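Local coordinates for protein N-acetylgalactosaminyltransferase 7 (Homo sapiens, PDB 6IWR) that belongs to a glycosyltransferase family whose members join a GT-A-type domain to a ricin-type beta-trefoil lectin domain, at residues T59-H63 against E144-T148; P89-A93 against S124-N130; S169-P175 against E245-Y251. All coordinates share one frame; numbering follows the deposited sequence.

Contact 1: residues T59-H63 against E144-T148; sequences TFTYH and ENLLT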
ATOM      1  N   THR A  59     -23.932   5.621 -46.324  1.00 40.63           N
ATOM      2  CA  THR A  59     -23.998   5.209 -47.716  1.00 40.32           C
ATOM      3  C   THR A  59     -23.959   3.697 -47.875  1.00 43.64           C
ATOM      4  O   THR A  59     -24.568   3.156 -48.802  1.00 45.05           O
ATOM      5  CB  THR A  59     -22.837   5.841 -48.481  1.00 37.34           C
ATOM      6  OG1 THR A  59     -21.665   5.041 -48.316  1.00 44.08           O
ATOM      7  CG2 THR A  59     -22.545   7.201 -47.912  1.00 40.36           C
ATOM      8  N   PHE A  60     -23.249   3.031 -46.973  1.00 46.60           N
ATOM      9  CA  PHE A  60     -23.211   1.581 -46.846  1.00 46.68           C
ATOM     10  C   PHE A  60     -24.581   1.052 -46.417  1.00 48.00           C
ATOM     11  O   PHE A  60     -25.167   1.546 -45.449  1.00 49.77           O
ATOM     12  CB  PHE A  60     -22.153   1.267 -45.775  1.00 40.83           C
ATOM     13  CG  PHE A  60     -21.382   0.016 -45.990  1.00 40.27           C
ATOM     14  CD1 PHE A  60     -20.286  -0.006 -46.854  1.00 49.90           C
ATOM     15  CD2 PHE A  60     -21.713  -1.133 -45.295  1.00 37.53           C
ATOM     16  CE1 PHE A  60     -19.543  -1.181 -47.058  1.00 41.67           C
ATOM     17  CE2 PHE A  60     -20.984  -2.293 -45.479  1.00 47.57           C
ATOM     18  CZ  PHE A  60     -19.890  -2.321 -46.368  1.00 44.29           C
ATOM     19  N   THR A  61     -25.100   0.040 -47.109  1.00 36.16           N
ATOM     20  CA  THR A  61     -26.296  -0.652 -46.629  1.00 39.06           C
ATOM     21  C   THR A  61     -25.877  -1.908 -45.868  1.00 40.69           C
ATOM     22  O   THR A  61     -25.143  -2.735 -46.411  1.00 47.41           O
ATOM     23  CB  THR A  61     -27.236  -1.039 -47.770  1.00 41.77           C
ATOM     24  OG1 THR A  61     -27.337   0.035 -48.714  1.00 58.43           O
ATOM     25  CG2 THR A  61     -28.626  -1.403 -47.221  1.00 29.53           C
ATOM     26  N   TYR A  62     -26.350  -2.070 -44.626  1.00 39.18           N
ATOM     27  CA  TYR A  62     -26.027  -3.262 -43.847  1.00 34.56           C
ATOM     28  C   TYR A  62     -27.177  -3.609 -42.908  1.00 33.76           C
ATOM     29  O   TYR A  62     -27.805  -2.728 -42.328  1.00 40.99           O
ATOM     30  CB  TYR A  62     -24.711  -3.077 -43.073  1.00 28.60           C
ATOM     31  CG  TYR A  62     -24.177  -4.346 -42.439  1.00 34.89           C
ATOM     32  CD1 TYR A  62     -23.325  -5.201 -43.138  1.00 39.94           C
ATOM     33  CD2 TYR A  62     -24.517  -4.694 -41.134  1.00 35.18           C
ATOM     34  CE1 TYR A  62     -22.840  -6.377 -42.561  1.00 32.71           C
ATOM     35  CE2 TYR A  62     -24.022  -5.870 -40.540  1.00 35.97           C
ATOM     36  CZ  TYR A  62     -23.194  -6.706 -41.259  1.00 33.34           C
ATOM     37  OH  TYR A  62     -22.723  -7.877 -40.690  1.00 37.17           O
ATOM     38  N   HIS A  63     -27.457  -4.896 -42.769  1.00 35.30           N
ATOM     39  CA  HIS A  63     -28.593  -5.395 -42.005  1.00 38.31           C
ATOM     40  C   HIS A  63     -28.132  -6.071 -40.721  1.00 33.72           C
ATOM     41  O   HIS A  63     -27.170  -6.845 -40.724  1.00 33.12           O
ATOM     42  CB  HIS A  63     -29.401  -6.401 -42.820  1.00 44.92           C
ATOM     43  CG  HIS A  63     -29.723  -5.930 -44.201  1.00 49.16           C
ATOM     44  ND1 HIS A  63     -30.916  -5.315 -44.512  1.00 51.47           N
ATOM     45  CD2 HIS A  63     -29.011  -5.979 -45.350  1.00 53.01           C
ATOM     46  CE1 HIS A  63     -30.924  -5.003 -45.796  1.00 49.66           C
ATOM     47  NE2 HIS A  63     -29.782  -5.399 -46.329  1.00 52.54           N
ATOM     48  N   GLU A 144     -21.662 -10.503 -43.551  1.00 27.82           N
ATOM     49  CA  GLU A 144     -20.402 -10.686 -44.317  1.00 37.49           C
ATOM     50  C   GLU A 144     -20.015  -9.451 -45.068  1.00 35.56           C
ATOM     51  O   GLU A 144     -18.963  -9.360 -45.632  1.00 37.52           O
ATOM     52  CB  GLU A 144     -20.467 -11.825 -45.336  1.00 31.28           C
ATOM     53  CG  GLU A 144     -20.630 -13.204 -44.767  1.00 33.84           C
ATOM     54  CD  GLU A 144     -21.765 -13.967 -45.392  1.00 38.21           C
ATOM     55  OE1 GLU A 144     -22.671 -13.353 -45.948  1.00 32.43           O
ATOM     56  OE2 GLU A 144     -21.757 -15.199 -45.316  1.00 39.44           O
ATOM     57  N   ASN A 145     -20.877  -8.474 -44.967  1.00 37.43           N
ATOM     58  CA  ASN A 145     -20.897  -7.258 -45.708  1.00 32.51           C
ATOM     59  C   ASN A 145     -20.204  -6.170 -44.881  1.00 36.86           C
ATOM     60  O   ASN A 145     -20.370  -4.993 -45.118  1.00 35.54           O
ATOM     61  CB  ASN A 145     -22.365  -6.958 -45.908  1.00 31.25           C
ATOM     62  CG  ASN A 145     -22.606  -5.852 -46.848  1.00 33.42           C
ATOM     63  OD1 ASN A 145     -21.844  -5.632 -47.757  1.00 45.07           O
ATOM     64  ND2 ASN A 145     -23.679  -5.151 -46.645  1.00 37.76           N
ATOM     65  N   LEU A 146     -19.443  -6.602 -43.887  1.00 31.69           N
ATOM     66  CA  LEU A 146     -18.824  -5.762 -42.889  1.00 29.85           C
ATOM     67  C   LEU A 146     -17.731  -4.851 -43.390  1.00 29.49           C
ATOM     68  O   LEU A 146     -17.120  -5.104 -44.406  1.00 35.93           O
ATOM     69  CB  LEU A 146     -18.232  -6.644 -41.806  1.00 35.17           C
ATOM     70  CG  LEU A 146     -19.129  -7.684 -41.162  1.00 37.19           C
ATOM     71  CD1 LEU A 146     -18.321  -8.896 -40.743  1.00 24.61           C
ATOM     72  CD2 LEU A 146     -19.843  -7.072 -39.979  1.00 27.01           C
ATOM     73  N   LEU A 147     -17.512  -3.769 -42.665  1.00 27.81           N
ATOM     74  CA  LEU A 147     -16.419  -2.852 -42.923  1.00 26.58           C
ATOM     75  C   LEU A 147     -15.085  -3.502 -42.619  1.00 28.50           C
ATOM     76  O   LEU A 147     -14.989  -4.335 -41.748  1.00 29.21           O
ATOM     77  CB  LEU A 147     -16.551  -1.631 -42.028  1.00 28.33           C
ATOM     78  CG  LEU A 147     -17.313  -0.357 -42.372  1.00 33.04           C
ATOM     79  CD1 LEU A 147     -17.958  -0.375 -43.731  1.00 28.62           C
ATOM     80  CD2 LEU A 147     -18.333  -0.023 -41.309  1.00 23.49           C
ATOM     81  N   THR A 148     -14.045  -3.109 -43.331  1.00 24.70           N
ATOM     82  CA  THR A 148     -12.688  -3.520 -42.985  1.00 25.69           C
ATOM     83  C   THR A 148     -12.164  -2.709 -41.791  1.00 27.73           C
ATOM     84  O   THR A 148     -12.748  -1.700 -41.396  1.00 32.83           O
ATOM     85  CB  THR A 148     -11.766  -3.333 -44.177  1.00 27.29           C
ATOM     86  OG1 THR A 148     -11.683  -1.934 -44.486  1.00 28.36           O
ATOM     87  CG2 THR A 148     -12.304  -4.092 -45.392  1.00 19.78           C
TER
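N145 reaches across to the 59-63 loop with two parts of its side chain. CB rests at the edge of the Y62 ring, 3.4 Å from Y62 CD1. Because CG stands anti to the backbone N (chi1 -170°), the amide continues past the tyrosine, its plane only 22° from that of the ring. ND2 then meets the backbone carbonyl of T61, with 2.8 Å between N145 ND2 and T61 O, although the angle of 117° at the hydrogen makes this a weak bond. A short amide suits a place where it can lie along an aromatic ring and still reach a loop carbonyl. L146 brings CD2 obliquely to the hydroxyl end of the same tyrosine, 3.6 Å from Y62 CZ, while Y62 OH itself accepts a weak bond from D143 N. At L147 the partner changes to F60: CD1 sits over the middle of one ring face, 3.7 Å from the F60 centroid, a CH-pi contact. Helix 251-260 backs these residues, touching Y62 through A256 and S259 and L147 through V255. With one weak polar bond and no charge pair across the segments, the N-terminal loop is held here mainly by aromatic and aliphatic packing.

Contact 2: residues P89-A93 against S124-N130; sequences PGEKA and SLDRSVN
K92 and V129 bring the two loops together, their CA atoms 4.4 Å apart, although neither segment is a regular strand. A cis peptide precedes K92, and G90 has a positive phi of 97°, at which a side chain would press on the preceding carbonyl; glycine therefore fits. In the 124-130 segment, S124 to R127 form a type I beta turn. S124 OG accepts from D126 N in an ST turn, which a short hydroxyl side chain can close. This loop follows helix 117-122 and runs along helix 160-173 of the GT-A region. E91 supplies the main polar link: its OE2 accepts from the backbone N of S128 at 3.1 Å and 164°, approached from 46° out of the carboxylate plane. S128 OG lies 3.4 Å from the same OE2, a weak bond. The carboxylate also accepts from G84 N and V85 N. R127 extends to its strongest partner, E245, in a salt bridge from NE, while NH1 bonds Y278 O. One face of the R127 guanidinium carries A93 CB, 4.2 Å above the plane and nearer its margin than its centre. A small alanine can come this near; its CB also lies 4.2 Å from V129 CG2.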
ATOM      1  N   PRO A  89       2.165 -24.912 -22.025  1.00 33.10           N
ATOM      2  CA  PRO A  89       1.511 -24.283 -20.876  1.00 34.06           C
ATOM      3  C   PRO A  89       0.821 -22.974 -21.248  1.00 37.11           C
ATOM      4  O   PRO A  89       1.242 -22.304 -22.183  1.00 39.45           O
ATOM      5  CB  PRO A  89       2.677 -23.994 -19.946  1.00 35.38           C
ATOM      6  CG  PRO A  89       3.741 -23.571 -20.872  1.00 38.25           C
ATOM      7  CD  PRO A  89       3.573 -24.467 -22.109  1.00 35.15           C
ATOM      8  N   GLY A  90      -0.207 -22.580 -20.513  1.00 29.77           N
ATOM      9  CA  GLY A  90      -0.954 -21.406 -20.897  1.00 32.29           C
ATOM     10  C   GLY A  90      -2.217 -21.697 -21.678  1.00 35.91           C
ATOM     11  O   GLY A  90      -3.084 -20.810 -21.790  1.00 34.54           O
ATOM     12  N   GLU A  91      -2.347 -22.902 -22.189  1.00 26.79           N
ATOM     13  CA  GLU A  91      -3.498 -23.273 -22.969  1.00 33.94           C
ATOM     14  C   GLU A  91      -4.363 -24.193 -22.136  1.00 44.34           C
ATOM     15  O   GLU A  91      -3.862 -24.968 -21.343  1.00 51.74           O
ATOM     16  CB  GLU A  91      -3.068 -23.982 -24.256  1.00 38.27           C
ATOM     17  CG  GLU A  91      -1.582 -23.970 -24.578  1.00 33.69           C
ATOM     18  CD  GLU A  91      -1.279 -23.498 -25.983  1.00 33.22           C
ATOM     19  OE1 GLU A  91      -0.120 -23.214 -26.287  1.00 33.58           O
ATOM     20  OE2 GLU A  91      -2.199 -23.399 -26.784  1.00 29.64           O
ATOM     21  N   LYS A  92      -5.670 -24.140 -22.306  1.00 43.90           N
ATOM     22  CA  LYS A  92      -6.362 -23.148 -23.077  1.00 33.17           C
ATOM     23  C   LYS A  92      -6.609 -22.026 -22.119  1.00 42.84           C
ATOM     24  O   LYS A  92      -7.712 -21.822 -21.645  1.00 32.53           O
ATOM     25  CB  LYS A  92      -7.689 -23.709 -23.578  1.00 41.41           C
ATOM     26  CG  LYS A  92      -8.141 -25.045 -22.995  1.00 35.63           C
ATOM     27  CD  LYS A  92      -7.178 -26.151 -23.364  1.00 36.99           C
ATOM     28  CE  LYS A  92      -7.765 -27.074 -24.407  1.00 42.34           C
ATOM     29  NZ  LYS A  92      -7.572 -28.502 -24.049  1.00 43.38           N
ATOM     30  N   ALA A  93      -5.561 -21.290 -21.822  1.00 41.94           N
ATOM     31  CA  ALA A  93      -5.569 -20.375 -20.708  1.00 33.68           C
ATOM     32  C   ALA A  93      -5.743 -21.065 -19.361  1.00 38.44           C
ATOM     33  O   ALA A  93      -6.353 -20.509 -18.476  1.00 37.47           O
ATOM     34  CB  ALA A  93      -6.628 -19.316 -20.902  1.00 29.76           C
ATOM     35  N   SER A 124       2.796 -19.856 -25.367  1.00 22.46           N
ATOM     36  CA  SER A 124       2.902 -19.608 -26.803  1.00 26.95           C
ATOM     37  C   SER A 124       2.308 -18.252 -27.184  1.00 27.31           C
ATOM     38  O   SER A 124       1.332 -17.790 -26.589  1.00 26.47           O
ATOM     39  CB  SER A 124       2.191 -20.718 -27.598  1.00 24.50           C
ATOM     40  OG  SER A 124       2.097 -20.382 -28.975  1.00 27.77           O
ATOM     41  N   LEU A 125       2.897 -17.613 -28.197  1.00 28.34           N
ATOM     42  CA  LEU A 125       2.241 -16.451 -28.784  1.00 27.11           C
ATOM     43  C   LEU A 125       0.941 -16.818 -29.495  1.00 30.44           C
ATOM     44  O   LEU A 125       0.084 -15.940 -29.672  1.00 35.51           O
ATOM     45  CB  LEU A 125       3.170 -15.749 -29.760  1.00 24.69           C
ATOM     46  CG  LEU A 125       4.489 -15.293 -29.149  1.00 22.73           C
ATOM     47  CD1 LEU A 125       5.408 -14.759 -30.250  1.00 23.63           C
ATOM     48  CD2 LEU A 125       4.233 -14.267 -28.070  1.00 23.72           C
ATOM     49  N   ASP A 126       0.770 -18.090 -29.883  1.00 23.21           N
ATOM     50  CA  ASP A 126      -0.400 -18.568 -30.615  1.00 28.24           C
ATOM     51  C   ASP A 126      -1.308 -19.443 -29.753  1.00 26.68           C
ATOM     52  O   ASP A 126      -2.063 -20.271 -30.259  1.00 28.61           O
ATOM     53  CB  ASP A 126       0.043 -19.337 -31.859  1.00 25.12           C
ATOM     54  CG  ASP A 126       0.873 -18.486 -32.795  1.00 34.83           C
ATOM     55  OD1 ASP A 126       0.428 -17.371 -33.166  1.00 31.94           O
ATOM     56  OD2 ASP A 126       1.993 -18.925 -33.146  1.00 40.55           O
ATOM     57  N   ARG A 127      -1.251 -19.263 -28.448  1.00 27.03           N
ATOM     58  CA  ARG A 127      -1.988 -20.138 -27.560  1.00 27.27           C
ATOM     59  C   ARG A 127      -3.479 -20.026 -27.810  1.00 25.36           C
ATOM     60  O   ARG A 127      -3.978 -18.992 -28.257  1.00 29.96           O
ATOM     61  CB  ARG A 127      -1.686 -19.803 -26.103  1.00 28.35           C
ATOM     62  CG  ARG A 127      -2.319 -18.498 -25.622  1.00 30.06           C
ATOM     63  CD  ARG A 127      -2.399 -18.580 -24.161  1.00 29.13           C
ATOM     64  NE  ARG A 127      -2.939 -17.397 -23.529  1.00 31.38           N
ATOM     65  CZ  ARG A 127      -2.977 -17.241 -22.206  1.00 34.09           C
ATOM     66  NH1 ARG A 127      -3.488 -16.138 -21.677  1.00 30.59           N
ATOM     67  NH2 ARG A 127      -2.491 -18.190 -21.418  1.00 30.52           N
ATOM     68  N   SER A 128      -4.186 -21.110 -27.512  1.00 31.54           N
ATOM     69  CA  SER A 128      -5.637 -21.101 -27.492  1.00 31.91           C
ATOM     70  C   SER A 128      -6.085 -20.442 -26.196  1.00 35.65           C
ATOM     71  O   SER A 128      -5.253 -20.201 -25.321  1.00 35.06           O
ATOM     72  CB  SER A 128      -6.171 -22.520 -27.603  1.00 29.57           C
ATOM     73  OG  SER A 128      -5.598 -23.331 -26.589  1.00 36.20           O
ATOM     74  N   VAL A 129      -7.379 -20.166 -26.048  1.00 35.36           N
ATOM     75  CA  VAL A 129      -7.862 -19.414 -24.897  1.00 37.92           C
ATOM     76  C   VAL A 129      -9.237 -19.940 -24.503  1.00 34.63           C
ATOM     77  O   VAL A 129      -9.928 -20.573 -25.298  1.00 38.09           O
ATOM     78  CB  VAL A 129      -7.860 -17.900 -25.228  1.00 32.37           C
ATOM     79  CG1 VAL A 129      -9.146 -17.264 -24.818  1.00 38.18           C
ATOM     80  CG2 VAL A 129      -6.672 -17.229 -24.564  1.00 28.30           C
ATOM     81  N   ASN A 130      -9.616 -19.712 -23.249  1.00 33.96           N
ATOM     82  CA  ASN A 130     -10.957 -20.068 -22.823  1.00 29.84           C
ATOM     83  C   ASN A 130     -11.986 -19.151 -23.494  1.00 28.79           C
ATOM     84  O   ASN A 130     -11.685 -18.035 -23.919  1.00 33.89           O
ATOM     85  CB  ASN A 130     -11.065 -20.002 -21.297  1.00 28.40           C
ATOM     86  CG  ASN A 130     -10.715 -18.620 -20.730  1.00 30.44           C
ATOM     87  OD1 ASN A 130     -10.357 -18.495 -19.580  1.00 33.02           O
ATOM     88  ND2 ASN A 130     -10.813 -17.579 -21.551  1.00 44.48           N
TER

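Contact 3: residues S169-P175 against E245-Y251; sequences SVIKRTP and EVAVNWY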
ATOM      1  N   SER A 169      -2.622 -12.975 -31.617  1.00 29.54           N
ATOM      2  CA  SER A 169      -4.020 -13.247 -31.325  1.00 23.56           C
ATOM      3  C   SER A 169      -4.933 -12.587 -32.358  1.00 25.41           C
ATOM      4  O   SER A 169      -5.860 -13.224 -32.867  1.00 25.73           O
ATOM      5  CB  SER A 169      -4.315 -12.798 -29.893  1.00 23.06           C
ATOM      6  OG  SER A 169      -5.353 -11.851 -29.805  1.00 27.90           O
ATOM      7  N   VAL A 170      -4.661 -11.326 -32.716  1.00 28.11           N
ATOM      8  CA  VAL A 170      -5.482 -10.623 -33.708  1.00 27.97           C
ATOM      9  C   VAL A 170      -5.393 -11.310 -35.066  1.00 29.05           C
ATOM     10  O   VAL A 170      -6.413 -11.536 -35.744  1.00 23.50           O
ATOM     11  CB  VAL A 170      -5.060  -9.147 -33.811  1.00 28.44           C
ATOM     12  CG1 VAL A 170      -5.720  -8.502 -35.034  1.00 23.48           C
ATOM     13  CG2 VAL A 170      -5.400  -8.400 -32.532  1.00 24.26           C
ATOM     14  N   ILE A 171      -4.168 -11.643 -35.488  1.00 25.87           N
ATOM     15  CA  ILE A 171      -3.979 -12.416 -36.708  1.00 23.83           C
ATOM     16  C   ILE A 171      -4.722 -13.752 -36.614  1.00 27.58           C
ATOM     17  O   ILE A 171      -5.390 -14.179 -37.563  1.00 28.70           O
ATOM     18  CB  ILE A 171      -2.472 -12.594 -36.966  1.00 26.57           C
ATOM     19  CG1 ILE A 171      -1.798 -11.224 -37.098  1.00 27.79           C
ATOM     20  CG2 ILE A 171      -2.224 -13.450 -38.192  1.00 19.98           C
ATOM     21  CD1 ILE A 171      -1.339 -10.904 -38.503  1.00 30.15           C
ATOM     22  N   LYS A 172      -4.676 -14.405 -35.454  1.00 23.52           N
ATOM     23  CA  LYS A 172      -5.231 -15.756 -35.392  1.00 25.61           C
ATOM     24  C   LYS A 172      -6.751 -15.769 -35.509  1.00 24.05           C
ATOM     25  O   LYS A 172      -7.313 -16.649 -36.159  1.00 27.20           O
ATOM     26  CB  LYS A 172      -4.803 -16.466 -34.114  1.00 21.76           C
ATOM     27  CG  LYS A 172      -5.013 -17.958 -34.201  1.00 21.61           C
ATOM     28  CD  LYS A 172      -4.345 -18.700 -33.055  1.00 27.02           C
ATOM     29  CE  LYS A 172      -4.551 -20.189 -33.148  1.00 27.17           C
ATOM     30  NZ  LYS A 172      -4.163 -20.859 -31.880  1.00 28.62           N
ATOM     31  N   ARG A 173      -7.445 -14.838 -34.873  1.00 25.30           N
ATOM     32  CA  ARG A 173      -8.886 -14.985 -34.729  1.00 25.34           C
ATOM     33  C   ARG A 173      -9.669 -13.986 -35.566  1.00 25.36           C
ATOM     34  O   ARG A 173     -10.884 -13.834 -35.380  1.00 31.22           O
ATOM     35  CB  ARG A 173      -9.268 -14.878 -33.261  1.00 26.02           C
ATOM     36  CG  ARG A 173      -8.396 -15.755 -32.406  1.00 22.79           C
ATOM     37  CD  ARG A 173      -8.901 -15.825 -31.010  1.00 25.17           C
ATOM     38  NE  ARG A 173      -8.230 -16.914 -30.311  1.00 28.80           N
ATOM     39  CZ  ARG A 173      -7.186 -16.775 -29.500  1.00 29.86           C
ATOM     40  NH1 ARG A 173      -6.654 -17.846 -28.933  1.00 32.74           N
ATOM     41  NH2 ARG A 173      -6.680 -15.576 -29.252  1.00 28.70           N
ATOM     42  N   THR A 174      -9.012 -13.325 -36.503  1.00 24.48           N
ATOM     43  CA  THR A 174      -9.706 -12.336 -37.281  1.00 24.56           C
ATOM     44  C   THR A 174      -9.726 -12.760 -38.731  1.00 22.63           C
ATOM     45  O   THR A 174      -8.666 -13.032 -39.310  1.00 21.18           O
ATOM     46  CB  THR A 174      -9.029 -10.969 -37.131  1.00 22.10           C
ATOM     47  OG1 THR A 174      -9.013 -10.628 -35.748  1.00 23.08           O
ATOM     48  CG2 THR A 174      -9.811  -9.916 -37.819  1.00 20.74           C
ATOM     49  N   PRO A 175     -10.907 -12.828 -39.338  1.00 25.24           N
ATOM     50  CA  PRO A 175     -10.996 -13.135 -40.772  1.00 18.45           C
ATOM     51  C   PRO A 175     -10.052 -12.255 -41.583  1.00 26.70           C
ATOM     52  O   PRO A 175     -10.094 -11.028 -41.502  1.00 27.99           O
ATOM     53  CB  PRO A 175     -12.458 -12.839 -41.109  1.00 21.19           C
ATOM     54  CG  PRO A 175     -13.155 -12.752 -39.797  1.00 36.21           C
ATOM     55  CD  PRO A 175     -12.163 -12.294 -38.794  1.00 29.40           C
ATOM     56  N   GLU A 245      -5.631 -10.092 -25.534  1.00 25.01           N
ATOM     57  CA  GLU A 245      -5.871 -11.342 -26.260  1.00 24.63           C
ATOM     58  C   GLU A 245      -7.338 -11.372 -26.664  1.00 25.07           C
ATOM     59  O   GLU A 245      -8.238 -11.490 -25.823  1.00 28.77           O
ATOM     60  CB  GLU A 245      -5.501 -12.578 -25.434  1.00 19.65           C
ATOM     61  CG  GLU A 245      -4.011 -12.767 -25.281  1.00 30.80           C
ATOM     62  CD  GLU A 245      -3.650 -13.975 -24.419  1.00 39.08           C
ATOM     63  OE1 GLU A 245      -3.947 -15.116 -24.831  1.00 35.30           O
ATOM     64  OE2 GLU A 245      -3.079 -13.785 -23.321  1.00 33.33           O
ATOM     65  N   VAL A 246      -7.570 -11.261 -27.931  1.00 26.02           N
ATOM     66  CA  VAL A 246      -8.915 -11.147 -28.473  1.00 25.97           C
ATOM     67  C   VAL A 246      -9.600 -12.513 -28.466  1.00 30.72           C
ATOM     68  O   VAL A 246      -8.981 -13.536 -28.797  1.00 29.57           O
ATOM     69  CB  VAL A 246      -8.778 -10.568 -29.889  1.00 25.91           C
ATOM     70  CG1 VAL A 246      -8.828 -11.678 -30.917  1.00 25.19           C
ATOM     71  CG2 VAL A 246      -9.782  -9.470 -30.129  1.00 31.07           C
ATOM     72  N   ALA A 247     -10.884 -12.555 -28.082  1.00 29.07           N
ATOM     73  CA  ALA A 247     -11.662 -13.799 -28.038  1.00 23.37           C
ATOM     74  C   ALA A 247     -12.017 -14.301 -29.446  1.00 26.57           C
ATOM     75  O   ALA A 247     -11.765 -13.629 -30.449  1.00 25.17           O
ATOM     76  CB  ALA A 247     -12.939 -13.588 -27.247  1.00 19.64           C
ATOM     77  N   VAL A 248     -12.657 -15.489 -29.536  1.00 21.10           N
ATOM     78  CA  VAL A 248     -12.967 -16.016 -30.868  1.00 28.90           C
ATOM     79  C   VAL A 248     -14.264 -15.399 -31.358  1.00 27.88           C
ATOM     80  O   VAL A 248     -15.206 -15.181 -30.588  1.00 28.31           O
ATOM     81  CB  VAL A 248     -13.014 -17.568 -30.924  1.00 28.64           C
ATOM     82  CG1 VAL A 248     -12.099 -18.221 -29.900  1.00 21.99           C
ATOM     83  CG2 VAL A 248     -14.435 -18.127 -30.907  1.00 22.53           C
ATOM     84  N   ASN A 249     -14.299 -15.117 -32.660  1.00 27.43           N
ATOM     85  CA  ASN A 249     -15.368 -14.361 -33.300  1.00 26.97           C
ATOM     86  C   ASN A 249     -15.643 -13.060 -32.555  1.00 28.86           C
ATOM     87  O   ASN A 249     -16.782 -12.765 -32.175  1.00 32.25           O
ATOM     88  CB  ASN A 249     -16.642 -15.189 -33.427  1.00 27.15           C
ATOM     89  CG  ASN A 249     -17.668 -14.503 -34.275  1.00 28.35           C
ATOM     90  OD1 ASN A 249     -17.321 -13.670 -35.108  1.00 25.37           O
ATOM     91  ND2 ASN A 249     -18.933 -14.833 -34.075  1.00 25.75           N
ATOM     92  N   TRP A 250     -14.576 -12.269 -32.353  1.00 25.66           N
ATOM     93  CA  TRP A 250     -14.711 -10.945 -31.755  1.00 25.25           C
ATOM     94  C   TRP A 250     -15.055  -9.894 -32.778  1.00 25.99           C
ATOM     95  O   TRP A 250     -15.568  -8.830 -32.407  1.00 30.79           O
ATOM     96  CB  TRP A 250     -13.425 -10.491 -31.056  1.00 23.78           C
ATOM     97  CG  TRP A 250     -12.285 -10.254 -32.009  1.00 24.39           C
ATOM     98  CD1 TRP A 250     -11.602 -11.210 -32.711  1.00 26.60           C
ATOM     99  CD2 TRP A 250     -11.684  -8.989 -32.368  1.00 27.11           C
ATOM    100  NE1 TRP A 250     -10.607 -10.624 -33.465  1.00 25.03           N
ATOM    101  CE2 TRP A 250     -10.639  -9.269 -33.286  1.00 22.92           C
ATOM    102  CE3 TRP A 250     -11.913  -7.652 -31.990  1.00 26.75           C
ATOM    103  CZ2 TRP A 250      -9.833  -8.269 -33.845  1.00 21.14           C
ATOM    104  CZ3 TRP A 250     -11.105  -6.650 -32.554  1.00 25.05           C
ATOM    105  CH2 TRP A 250     -10.080  -6.972 -33.472  1.00 25.71           C
ATOM    106  N   TYR A 251     -14.795 -10.173 -34.051  1.00 24.11           N
ATOM    107  CA  TYR A 251     -14.784  -9.133 -35.063  1.00 22.75           C
ATOM    108  C   TYR A 251     -16.187  -8.807 -35.565  1.00 24.68           C
ATOM    109  O   TYR A 251     -16.571  -7.633 -35.640  1.00 26.27           O
ATOM    110  CB  TYR A 251     -13.874  -9.548 -36.214  1.00 22.78           C
ATOM    111  CG  TYR A 251     -13.698  -8.435 -37.205  1.00 26.67           C
ATOM    112  CD1 TYR A 251     -12.698  -7.492 -37.033  1.00 22.92           C
ATOM    113  CD2 TYR A 251     -14.570  -8.293 -38.302  1.00 26.53           C
ATOM    114  CE1 TYR A 251     -12.546  -6.439 -37.929  1.00 26.74           C
ATOM    115  CE2 TYR A 251     -14.429  -7.244 -39.200  1.00 23.87           C
ATOM    116  CZ  TYR A 251     -13.413  -6.319 -39.002  1.00 24.19           C
ATOM    117  OH  TYR A 251     -13.242  -5.274 -39.873  1.00 24.78           O
TER
HETATM  118  O   HOH W   1     -12.727 -16.432 -34.354  1.00 34.99           O
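S169 against V246 and T174 against W250 make the close-fitting side of this contact, where the C-terminal part of helix 160-173 meets strand 244-246 and the loop after it. S169 OG accepts the backbone N of V246 at 3.0 Å, with an angle of 162° at the hydrogen, so a small hydroxyl holds the strand against the helix. T174 OG1 works in two directions: it donates to V170 O, in the carbonyl plane and on a lone pair, and accepts from the indole of W250, with 2.8 Å between T174 OG1 and W250 NE1. The hydroxyl lies only 15° out of the indole plane. Its placement follows from chi1 of -58°, which sets OG1 beside the backbone N and anti to the carbonyl carbon; the methyl CG2 is turned instead to Y251 CD1, 3.9 Å away. Helix 160-173 is the connection of a beta-alpha-beta crossover between the parallel strands 149-155 and 179-186, the usual building unit of a GT-A core. V170 faces that core, touching I182 and L240 as well as the benzo end of W250. R173 is long enough to leave the helix and cross the strand end: NH2 makes a weak bond to V246 O, while the strongest partner of the guanidinium is E81, a salt bridge from NH1. Packing is looser beyond it. V248 CG1 lies 4.1 Å from R173 NE, P175 CD is 4.1 Å from Y251 CB, and a water accepts from N249 N while donating weakly to R173 O, so the water bridges the two backbones.

In the fold
From the N terminus, residues 59-63 run into the long loop that contact 1 closes against 144-148. Contact 2 is nested inside that loop: 89-93 returns to 124-130 around helices 103-113 and 117-122. Contact 3 comes later in series, joining the end of helix 160-173 to strand 244-246 and the loop leading to helix 251-260. It touches both others. K172 NZ bonds to D126 O, linking it to contact 2, and Y251 OH bonds to L147 O, linking it to contact 1. Contacts 1 and 2 do not touch, their nearest atoms being about 20 Å apart. Contact 2 thus folds the N-terminal region on itself, while contact 1 holds an earlier part beside strand 149-155.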